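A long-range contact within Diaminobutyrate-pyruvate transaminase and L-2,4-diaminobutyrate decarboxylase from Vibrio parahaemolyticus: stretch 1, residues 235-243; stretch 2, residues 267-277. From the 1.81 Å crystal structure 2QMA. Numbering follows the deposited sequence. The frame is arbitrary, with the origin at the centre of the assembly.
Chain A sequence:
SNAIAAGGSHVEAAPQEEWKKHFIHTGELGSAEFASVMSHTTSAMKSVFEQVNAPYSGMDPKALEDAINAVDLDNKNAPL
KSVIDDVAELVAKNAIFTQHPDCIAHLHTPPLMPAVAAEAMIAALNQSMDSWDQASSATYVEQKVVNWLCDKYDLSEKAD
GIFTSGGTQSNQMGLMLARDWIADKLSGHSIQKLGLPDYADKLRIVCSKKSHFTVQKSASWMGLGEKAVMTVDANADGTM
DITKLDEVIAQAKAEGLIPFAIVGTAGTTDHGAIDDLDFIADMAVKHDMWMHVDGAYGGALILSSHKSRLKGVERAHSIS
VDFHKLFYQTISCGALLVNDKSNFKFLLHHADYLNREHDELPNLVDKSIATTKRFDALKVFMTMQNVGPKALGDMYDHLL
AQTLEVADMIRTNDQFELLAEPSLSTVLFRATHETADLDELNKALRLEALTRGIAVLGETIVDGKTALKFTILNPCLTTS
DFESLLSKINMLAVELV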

# COMPACT_ATOMS: atom_id res chain seq x y z
N ASN A 235 -29.04 -13.44 -8.92
CA ASN A 235 -29.95 -13.22 -10.01
C ASN A 235 -29.15 -13.11 -11.31
O ASN A 235 -27.92 -12.97 -11.28
N ALA A 236 -29.85 -13.20 -12.44
CA ALA A 236 -29.23 -13.03 -13.76
C ALA A 236 -28.57 -11.65 -13.92
O ALA A 236 -27.49 -11.56 -14.50
N ASP A 237 -29.17 -10.59 -13.36
CA ASP A 237 -28.56 -9.26 -13.41
C ASP A 237 -27.31 -9.09 -12.51
O ASP A 237 -26.71 -8.01 -12.48
N GLY A 238 -26.90 -10.16 -11.83
CA GLY A 238 -25.71 -10.13 -10.98
C GLY A 238 -25.92 -9.84 -9.49
O GLY A 238 -25.02 -10.05 -8.68
N THR A 239 -27.11 -9.34 -9.12
CA THR A 239 -27.44 -9.06 -7.71
C THR A 239 -27.65 -10.37 -6.90
O THR A 239 -28.03 -11.41 -7.45
N MSE A 240 -27.44 -10.31 -5.59
CA MSE A 240 -27.69 -11.47 -4.72
C MSE A 240 -29.19 -11.84 -4.78
O MSE A 240 -30.06 -10.94 -4.70
N ASP A 241 -29.51 -13.13 -4.95
CA ASP A 241 -30.93 -13.57 -4.86
C ASP A 241 -31.44 -13.58 -3.42
O ASP A 241 -31.21 -14.56 -2.68
N ILE A 242 -32.19 -12.54 -3.00
CA ILE A 242 -32.65 -12.48 -1.58
C ILE A 242 -33.84 -13.40 -1.27
O ILE A 242 -34.20 -13.57 -0.12
N THR A 243 -34.40 -14.03 -2.32
CA THR A 243 -35.50 -15.00 -2.24
C THR A 243 -35.28 -16.10 -1.21
O THR A 243 -36.17 -16.40 -0.46
N GLY A 267 -21.77 -2.85 -6.52
CA GLY A 267 -21.07 -2.78 -7.81
C GLY A 267 -20.21 -4.02 -8.03
O GLY A 267 -19.02 -4.00 -7.76
N THR A 268 -20.81 -5.12 -8.53
CA THR A 268 -20.05 -6.34 -8.83
C THR A 268 -19.08 -6.08 -10.01
O THR A 268 -19.27 -5.10 -10.78
N THR A 269 -18.04 -6.92 -10.15
CA THR A 269 -16.93 -6.62 -11.09
C THR A 269 -17.37 -6.64 -12.55
O THR A 269 -17.01 -5.74 -13.31
N ASP A 270 -18.18 -7.64 -12.92
CA ASP A 270 -18.64 -7.79 -14.30
C ASP A 270 -19.93 -7.05 -14.66
O ASP A 270 -19.97 -6.36 -15.71
N HIS A 271 -20.96 -7.20 -13.82
CA HIS A 271 -22.26 -6.60 -14.07
C HIS A 271 -22.40 -5.17 -13.56
O HIS A 271 -23.20 -4.39 -14.07
N GLY A 272 -21.66 -4.81 -12.51
CA GLY A 272 -21.95 -3.55 -11.84
C GLY A 272 -23.24 -3.58 -11.03
O GLY A 272 -23.77 -2.55 -10.68
N ALA A 273 -23.75 -4.78 -10.75
CA ALA A 273 -24.96 -4.95 -9.95
C ALA A 273 -24.74 -4.49 -8.49
O ALA A 273 -23.63 -4.64 -7.94
N ILE A 274 -25.80 -3.93 -7.90
CA ILE A 274 -25.81 -3.46 -6.52
C ILE A 274 -26.82 -4.30 -5.73
O ILE A 274 -28.04 -4.24 -5.99
N ASP A 275 -26.31 -5.14 -4.83
CA ASP A 275 -27.16 -5.95 -3.96
C ASP A 275 -28.18 -5.06 -3.23
O ASP A 275 -28.00 -3.83 -3.12
N ASP A 276 -29.28 -5.67 -2.82
CA ASP A 276 -30.24 -5.02 -1.97
C ASP A 276 -29.67 -4.89 -0.53
O ASP A 276 -29.89 -5.75 0.36
N LEU A 277 -28.90 -3.82 -0.34
CA LEU A 277 -28.15 -3.59 0.88
C LEU A 277 -29.09 -3.41 2.08
O LEU A 277 -28.77 -3.80 3.17

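Packing of the 235-243 loop against the 267-277 stretch, which together bury 421 Å² of surface. Asn235 (chi1 m) does not reach the other stretch; it braces its own, its ND2 donating to Thr239 OG1 at 2.9 Å across the type I turn from Asn235 to Gly238. The CA-to-CB bonds of Ala236 and Asp237 point away, and it is their backbone carbonyls that come close to the other stretch: Ala236 O lies 3.6 Å from His271 CE1, and Asp237 O sits 3.5 Å from His271 CB and 3.2 Å from Ala273 CB. Asp237 (p) turns its carboxylate back on its own loop, where OD1 accepts from Thr239 N at 2.9 Å and from Thr239 OG1 at 2.7 Å. Gly238 packs closely, with no side chain. Its CA lies over one face of the His271 ring (chi1 m), 4.1 Å from His271 CG, and a CB here would clash with His271 CB and crowd Ala273 CB; the backbone angles alone also call for glycine. Its carbonyl O meets Thr268 CG2 at 3.8 Å; Thr268 (p), His271 and Ala273 all point toward this loop. Thr239 (p) is set sideways, and its CG2 packs 3.6 Å from Ala273 CB and 3.6 Å from Ile274 O, the Ile274 side chain itself pointing away. At selenomethionine Met240 (t, t, m) comes the single direct hydrogen bond between the stretches: Met240 N donates to Asp275 OD1 at 2.7 Å. Asp275 (m) leaves its backbone sideways, but its end swings nearer to reach this amide. Water 1 reinforces the link, donating to Gly238 O (2.9 Å) and Asp275 OD1 (2.7 Å); water 2 bridges Met240 O and Asp276 N, each at 2.8 Å. Asp241 (t) points away, its OD1 accepting from Thr243 N at 2.9 Å. Ile242 (p, t) points toward the other stretch, its CD1 3.7 Å from Asp276 OD2 (chi1 t).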

# COMPACT_ATOMS: atom_id res chain seq x y z
CB ASN A 235 -30.74 -11.96 -9.73
CG ASN A 235 -31.57 -12.09 -8.48
OD1 ASN A 235 -32.42 -12.96 -8.40
ND2 ASN A 235 -31.33 -11.23 -7.51
CB ALA A 236 -30.25 -13.28 -14.87
CB ASP A 237 -29.60 -8.15 -13.15
CG ASP A 237 -29.94 -7.99 -11.66
OD1 ASP A 237 -29.44 -8.77 -10.82
OD2 ASP A 237 -30.72 -7.05 -11.34
CB THR A 239 -28.71 -8.17 -7.61
OG1 THR A 239 -29.83 -8.85 -8.16
CG2 THR A 239 -28.53 -6.84 -8.39
CB MSE A 240 -27.34 -11.11 -3.26
CG MSE A 240 -27.34 -12.34 -2.35
SE MSE A 240 -27.16 -11.84 -0.50
CE MSE A 240 -25.29 -11.45 -0.42
CB ASP A 241 -31.18 -14.95 -5.54
CG ASP A 241 -32.69 -15.26 -5.69
OD1 ASP A 241 -33.53 -14.58 -5.07
OD2 ASP A 241 -33.02 -16.19 -6.45
CB ILE A 242 -32.93 -11.01 -1.09
CG1 ILE A 242 -34.25 -10.46 -1.72
CG2 ILE A 242 -31.72 -10.13 -1.42
CD1 ILE A 242 -34.81 -9.12 -1.11
CB THR A 243 -35.80 -15.70 -3.62
OG1 THR A 243 -36.04 -14.70 -4.61
CG2 THR A 243 -37.03 -16.52 -3.52
CB THR A 268 -21.00 -7.50 -9.19
OG1 THR A 268 -21.72 -7.18 -10.40
CG2 THR A 268 -22.00 -7.77 -8.05
CB THR A 269 -15.68 -7.55 -10.86
OG1 THR A 269 -15.17 -7.32 -9.54
CG2 THR A 269 -14.54 -7.26 -11.88
CB ASP A 270 -18.76 -9.28 -14.67
CG ASP A 270 -17.40 -10.00 -14.70
OD1 ASP A 270 -16.33 -9.37 -14.98
OD2 ASP A 270 -17.40 -11.23 -14.43
CB HIS A 271 -23.40 -7.48 -13.50
CG HIS A 271 -23.57 -8.77 -14.25
ND1 HIS A 271 -24.51 -8.94 -15.25
CD2 HIS A 271 -22.89 -9.94 -14.18
CE1 HIS A 271 -24.41 -10.15 -15.75
NE2 HIS A 271 -23.44 -10.78 -15.12
CB ALA A 273 -25.37 -6.45 -9.97
CB ILE A 274 -26.04 -1.92 -6.41
CG1 ILE A 274 -25.02 -1.17 -7.27
CG2 ILE A 274 -25.95 -1.48 -4.90
CD1 ILE A 274 -25.15 0.41 -7.23
CB ASP A 275 -26.33 -6.74 -2.93
CG ASP A 275 -25.45 -7.83 -3.58
OD1 ASP A 275 -25.78 -8.35 -4.67
OD2 ASP A 275 -24.41 -8.14 -2.99
CB ASP A 276 -31.56 -5.83 -1.97
CG ASP A 276 -32.66 -5.14 -1.19
OD1 ASP A 276 -32.35 -4.19 -0.43
OD2 ASP A 276 -33.83 -5.58 -1.31
CB LEU A 277 -27.28 -2.35 0.70
CG LEU A 277 -26.14 -2.36 -0.32
CD1 LEU A 277 -25.20 -1.08 -0.14
CD2 LEU A 277 -25.37 -3.71 -0.27
O HOH W 1 -23.95 -9.76 -6.04
O HOH W 2 -29.86 -8.21 -3.95